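Local coordinates for protein KP6 killer toxin subunit beta (Ustilago maydis virus P6, PDB 4GVB) that forms, with the alpha subunit, a secreted virally encoded heterodimeric toxin lethal to sensitive fungal cells, at residues 9-14 and 58-63; 22-27 and 68-73. All coordinates share one frame; numbering follows the deposited sequence.

Contact 1 of 2, residues 9-14 and 58-63; sequences CQCVDT and GQFYQA
Phe60 packs against Cys9 and Cys11 in a buried helix-on-strand contact, in which helix 57-67 lies over strand 7-13 and turns its ring toward two disulfide cysteines. The axes of residues 9-13 and 58-63 come within 9.0 Å and cross at -40°. CG of Phe60 lies anti to the backbone N (chi1 -159°), which carries the ring from the helix down onto the strand. Cys9 CB comes closest, 3.3 Å from Phe60 CD2, in tight packing. Its SG stands obliquely off the ring, 4.8 Å from the centroid of Phe60. Cys11 SG approaches farther along, 3.7 Å from Phe60 CE2, and is also oblique to the ring. The backbone between the two cysteines borders the ring edge: Gln10 C is 3.9 Å from Phe60 CE2, and Cys11 N lies in the ring plane at its edge. Beyond the segments, Cys9 is bonded to Cys74 of the neighbouring strand and Cys11 to Cys64 of the same helix as Phe60, while Phe55 meets the Phe60 ring. The chemistry is thus apolar and sulfur-aromatic, with two polarisable disulfide sulfurs beside one aromatic ring in the protein interior.

Contact 2 of 2, residues 22-27 and 68-73; sequences DAVTRA and SHAGTN
Val24 and Ser68 meet through aliphatic carbon, and the flat groups of the two segments lie to the outside of this contact. The guanidinium of Arg26 has Asp22 O over one face, 4.2 Å above its plane and offset toward the rim. The imidazole of His69 meets the ring of His21 of the alpha subunit, with planes at about 70°, and Thr14 touches His69. His69 is the centre of an inverse gamma turn that leads from helix 57-67 into strand 70-76; its backbone bond, from Ala70 N to Ser68 O, is weak at 2.8 Å. On either side of the turn the CB atoms of Ser68 and Ala70 point toward residues 22-27, whereas that of His69 points away.

From the helix, Val24 makes the contact. With CG1 anti to the backbone N (chi1 -176°) and CG2 anti to the carbonyl carbon, its two methyls form a fork over the CB of Ser68: CG1 is 3.7 Å from Ser68 CB, and CG2 is just as near. Ala70 adds a looser apolar touch, its CB 4.5 Å from Val24 CG1. Leu21 packs on both Ser68 and Ala70, and Cys11 on Val24.

The buried hydroxyl of Ser68 looks to the other subunit: OG is hydrogen-bonded to Leu68 O of the alpha chain and more weakly to its Asn70. Leu68 of that chain also packs on Val24, so this small apolar contact borders the heterodimer interface. Ser68 OG, anti to its own backbone nitrogen (chi1 -166°), passes 4.0 Å from Val24 CG2.

Overall arrangement
The segments alternate along the chain, 9-14, 22-27, 58-63, 68-73, so the two contacts interlock, with centres about 6 Å apart on the same side of the chain's centre. Strands 7-13 and 70-76 are antiparallel neighbours, joined between the contacts by Gly71 N to Val12 O at 2.8 Å. A second link, Cys11 N to Thr25 OG1 at 2.9 Å, ties the strand of contact 1 to the helix of contact 2, and Thr25 also touches Phe60. Contact 1 is a disulfide-rich part of the interior, whereas contact 2 leads outward to the alpha subunit. Asp13 and Thr14, at the end of segment 9-14, pack on His21 of the alpha subunit.

Contact 1 of 2, residues 9-14 and 58-63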
loop_
_atom_site.group_PDB
_atom_site.type_symbol
_atom_site.label_atom_id
_atom_site.label_comp_id
_atom_site.label_asym_id
_atom_site.label_seq_id
_atom_site.Cartn_x
_atom_site.Cartn_y
_atom_site.Cartn_z
ATOM N N CYS B 9 -10.728 -11.130 5.748
ATOM C CA CYS B 9 -10.794 -10.494 4.444
ATOM C C CYS B 9 -9.495 -10.574 3.665
ATOM O O CYS B 9 -8.407 -10.646 4.244
ATOM C CB CYS B 9 -11.164 -9.011 4.593
ATOM S SG CYS B 9 -12.731 -8.639 5.421
ATOM N N GLN B 10 -9.634 -10.575 2.343
ATOM C CA GLN B 10 -8.522 -10.448 1.418
ATOM C C GLN B 10 -8.771 -9.206 0.580
ATOM O O GLN B 10 -9.917 -8.872 0.285
ATOM C CB GLN B 10 -8.482 -11.635 0.446
ATOM C CG GLN B 10 -8.454 -13.030 1.051
ATOM C CD GLN B 10 -8.501 -14.091 -0.038
ATOM O OE1 GLN B 10 -7.795 -15.097 0.018
ATOM N NE2 GLN B 10 -9.330 -13.860 -1.041
ATOM N N CYS B 11 -7.701 -8.520 0.190
ATOM C CA CYS B 11 -7.774 -7.547 -0.899
ATOM C C CYS B 11 -7.691 -8.315 -2.205
ATOM O O CYS B 11 -6.909 -9.252 -2.319
ATOM C CB CYS B 11 -6.603 -6.551 -0.797
ATOM S SG CYS B 11 -6.607 -5.597 0.724
ATOM N N VAL B 12 -8.500 -7.930 -3.189
ATOM C CA VAL B 12 -8.547 -8.638 -4.455
ATOM C C VAL B 12 -8.574 -7.659 -5.625
ATOM O O VAL B 12 -8.996 -6.510 -5.479
ATOM C CB VAL B 12 -9.792 -9.563 -4.535
ATOM C CG1 VAL B 12 -9.731 -10.628 -3.447
ATOM C CG2 VAL B 12 -11.078 -8.744 -4.406
ATOM N N ASP B 13 -8.131 -8.129 -6.782
ATOM C CA ASP B 13 -8.122 -7.303 -7.976
ATOM C C ASP B 13 -9.548 -7.003 -8.430
ATOM O O ASP B 13 -10.459 -7.824 -8.283
ATOM C CB ASP B 13 -7.335 -7.981 -9.094
ATOM C CG ASP B 13 -6.674 -6.981 -10.022
ATOM O OD1 ASP B 13 -6.978 -5.775 -9.901
ATOM O OD2 ASP B 13 -5.845 -7.400 -10.861
ATOM N N THR B 14 -9.738 -5.812 -8.974
ATOM C CA THR B 14 -11.051 -5.408 -9.445
ATOM C C THR B 14 -11.260 -5.903 -10.876
ATOM O O THR B 14 -12.114 -5.398 -11.586
ATOM C CB THR B 14 -11.212 -3.875 -9.377
ATOM O OG1 THR B 14 -10.177 -3.251 -10.149
ATOM C CG2 THR B 14 -11.098 -3.393 -7.948
ATOM N N GLY B 58 -16.103 -3.115 6.476
ATOM C CA GLY B 58 -16.032 -1.779 5.914
ATOM C C GLY B 58 -14.681 -1.107 6.112
ATOM O O GLY B 58 -14.166 -0.444 5.213
ATOM N N GLN B 59 -14.115 -1.267 7.304
ATOM C CA GLN B 59 -12.786 -0.745 7.607
ATOM C C GLN B 59 -11.728 -1.355 6.692
ATOM O O GLN B 59 -10.861 -0.648 6.167
ATOM C CB GLN B 59 -12.427 -1.028 9.067
ATOM C CG GLN B 59 -13.301 -0.294 10.091
ATOM C CD GLN B 59 -13.010 -0.731 11.516
ATOM O OE1 GLN B 59 -12.752 -1.911 11.776
ATOM N NE2 GLN B 59 -13.044 0.218 12.447
ATOM N N PHE B 60 -11.792 -2.669 6.510
ATOM C CA PHE B 60 -10.820 -3.359 5.672
ATOM C C PHE B 60 -10.893 -2.909 4.227
ATOM O O PHE B 60 -9.862 -2.790 3.561
ATOM C CB PHE B 60 -10.977 -4.874 5.747
ATOM C CG PHE B 60 -9.744 -5.612 5.332
ATOM C CD1 PHE B 60 -8.678 -5.718 6.198
ATOM C CD2 PHE B 60 -9.632 -6.160 4.060
ATOM C CE1 PHE B 60 -7.526 -6.378 5.825
ATOM C CE2 PHE B 60 -8.484 -6.821 3.688
ATOM C CZ PHE B 60 -7.429 -6.929 4.577
ATOM N N TYR B 61 -12.109 -2.677 3.739
ATOM C CA TYR B 61 -12.311 -2.167 2.385
ATOM C C TYR B 61 -11.572 -0.849 2.178
ATOM O O TYR B 61 -10.921 -0.637 1.153
ATOM C CB TYR B 61 -13.809 -1.983 2.089
ATOM C CG TYR B 61 -14.106 -1.470 0.695
ATOM C CD1 TYR B 61 -14.317 -0.115 0.457
ATOM C CD2 TYR B 61 -14.166 -2.344 -0.385
ATOM C CE1 TYR B 61 -14.589 0.350 -0.823
ATOM C CE2 TYR B 61 -14.429 -1.890 -1.662
ATOM C CZ TYR B 61 -14.635 -0.541 -1.877
ATOM O OH TYR B 61 -14.896 -0.090 -3.151
ATOM N N GLN B 62 -11.707 0.054 3.138
ATOM C CA GLN B 62 -10.999 1.331 3.071
ATOM C C GLN B 62 -9.489 1.070 3.060
ATOM O O GLN B 62 -8.744 1.696 2.299
ATOM C CB GLN B 62 -11.368 2.207 4.266
ATOM C CG GLN B 62 -10.659 3.552 4.280
ATOM C CD GLN B 62 -11.209 4.503 5.333
ATOM O OE1 GLN B 62 -12.167 4.181 6.043
ATOM N NE2 GLN B 62 -10.605 5.682 5.436
ATOM N N ALA B 63 -9.050 0.137 3.907
ATOM C CA ALA B 63 -7.632 -0.237 3.997
ATOM C C ALA B 63 -7.068 -0.714 2.655
ATOM O O ALA B 63 -6.023 -0.241 2.199
ATOM C CB ALA B 63 -7.422 -1.298 5.075
#

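Contact 2 of 2, residues 22-27 and 68-73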
loop_
_atom_site.group_PDB
_atom_site.type_symbol
_atom_site.label_atom_id
_atom_site.label_comp_id
_atom_site.label_asym_id
_atom_site.label_seq_id
_atom_site.Cartn_x
_atom_site.Cartn_y
_atom_site.Cartn_z
ATOM N N ASP B 22 -1.858 -10.384 -2.550
ATOM C CA ASP B 22 -1.330 -10.673 -1.221
ATOM C C ASP B 22 -0.604 -9.501 -0.538
ATOM O O ASP B 22 -0.833 -9.216 0.622
ATOM C CB ASP B 22 -0.467 -11.947 -1.251
ATOM C CG ASP B 22 -1.292 -13.214 -1.529
ATOM O OD1 ASP B 22 -2.530 -13.211 -1.313
ATOM O OD2 ASP B 22 -0.695 -14.223 -1.955
ATOM N N ALA B 23 0.262 -8.812 -1.266
ATOM C CA ALA B 23 1.020 -7.717 -0.674
ATOM C C ALA B 23 0.105 -6.561 -0.270
ATOM O O ALA B 23 0.368 -5.836 0.704
ATOM C CB ALA B 23 2.091 -7.253 -1.636
ATOM N N VAL B 24 -0.978 -6.398 -1.019
ATOM C CA VAL B 24 -1.982 -5.389 -0.701
ATOM C C VAL B 24 -2.710 -5.787 0.584
ATOM O O VAL B 24 -2.890 -4.981 1.502
ATOM C CB VAL B 24 -2.986 -5.222 -1.873
ATOM C CG1 VAL B 24 -3.965 -4.111 -1.573
ATOM C CG2 VAL B 24 -2.235 -4.910 -3.177
ATOM N N THR B 25 -3.137 -7.049 0.650
ATOM C CA THR B 25 -3.739 -7.564 1.871
ATOM C C THR B 25 -2.788 -7.394 3.071
ATOM O O THR B 25 -3.207 -6.941 4.134
ATOM C CB THR B 25 -4.140 -9.049 1.733
ATOM O OG1 THR B 25 -4.942 -9.228 0.551
ATOM C CG2 THR B 25 -4.927 -9.479 2.925
ATOM N N ARG B 26 -1.525 -7.788 2.896
ATOM C CA ARG B 26 -0.526 -7.647 3.951
ATOM C C ARG B 26 -0.426 -6.190 4.436
ATOM O O ARG B 26 -0.368 -5.915 5.638
ATOM C CB ARG B 26 0.831 -8.156 3.443
ATOM C CG ARG B 26 1.987 -7.918 4.372
ATOM C CD ARG B 26 3.238 -8.649 3.877
ATOM N NE ARG B 26 2.941 -10.027 3.487
ATOM C CZ ARG B 26 3.016 -10.480 2.244
ATOM N NH1 ARG B 26 3.383 -9.658 1.267
ATOM N NH2 ARG B 26 2.729 -11.746 1.978
ATOM N N ALA B 27 -0.417 -5.254 3.494
ATOM C CA ALA B 27 -0.282 -3.841 3.854
ATOM C C ALA B 27 -1.516 -3.362 4.605
ATOM O O ALA B 27 -1.420 -2.663 5.608
ATOM C CB ALA B 27 -0.047 -2.992 2.605
ATOM N N SER B 68 -4.106 -0.002 -3.164
ATOM C CA SER B 68 -4.226 -0.470 -4.539
ATOM C C SER B 68 -5.630 -0.231 -5.073
ATOM O O SER B 68 -6.559 0.031 -4.304
ATOM C CB SER B 68 -3.900 -1.967 -4.606
ATOM O OG SER B 68 -3.680 -2.401 -5.943
ATOM N N HIS B 69 -5.805 -0.318 -6.390
ATOM C CA HIS B 69 -7.167 -0.293 -6.908
ATOM C C HIS B 69 -7.755 -1.680 -6.690
ATOM O O HIS B 69 -7.730 -2.537 -7.584
ATOM C CB HIS B 69 -7.242 0.068 -8.382
ATOM C CG HIS B 69 -8.650 0.225 -8.880
ATOM N ND1 HIS B 69 -9.476 1.244 -8.461
ATOM C CD2 HIS B 69 -9.386 -0.523 -9.734
ATOM C CE1 HIS B 69 -10.652 1.128 -9.045
ATOM N NE2 HIS B 69 -10.625 0.061 -9.822
ATOM N N ALA B 70 -8.261 -1.900 -5.483
ATOM C CA ALA B 70 -8.657 -3.240 -5.086
ATOM C C ALA B 70 -10.055 -3.266 -4.485
ATOM O O ALA B 70 -10.564 -2.257 -3.998
ATOM C CB ALA B 70 -7.649 -3.811 -4.092
ATOM N N GLY B 71 -10.668 -4.438 -4.535
ATOM C CA GLY B 71 -11.908 -4.665 -3.831
ATOM C C GLY B 71 -11.563 -5.590 -2.689
ATOM O O GLY B 71 -10.386 -5.855 -2.433
ATOM N N THR B 72 -12.581 -6.098 -2.010
ATOM C CA THR B 72 -12.334 -6.964 -0.881
ATOM C C THR B 72 -13.270 -8.148 -0.931
ATOM O O THR B 72 -14.409 -8.022 -1.360
ATOM C CB THR B 72 -12.559 -6.238 0.452
ATOM O OG1 THR B 72 -13.937 -5.850 0.552
ATOM C CG2 THR B 72 -11.644 -5.000 0.557
ATOM N N ASN B 73 -12.768 -9.298 -0.509
ATOM C CA ASN B 73 -13.621 -10.447 -0.279
ATOM C C ASN B 73 -13.581 -10.679 1.211
ATOM O O ASN B 73 -12.508 -10.854 1.769
ATOM C CB ASN B 73 -13.101 -11.690 -1.004
ATOM C CG ASN B 73 -13.128 -11.552 -2.517
ATOM O OD1 ASN B 73 -13.721 -10.617 -3.069
ATOM N ND2 ASN B 73 -12.499 -12.502 -3.201
#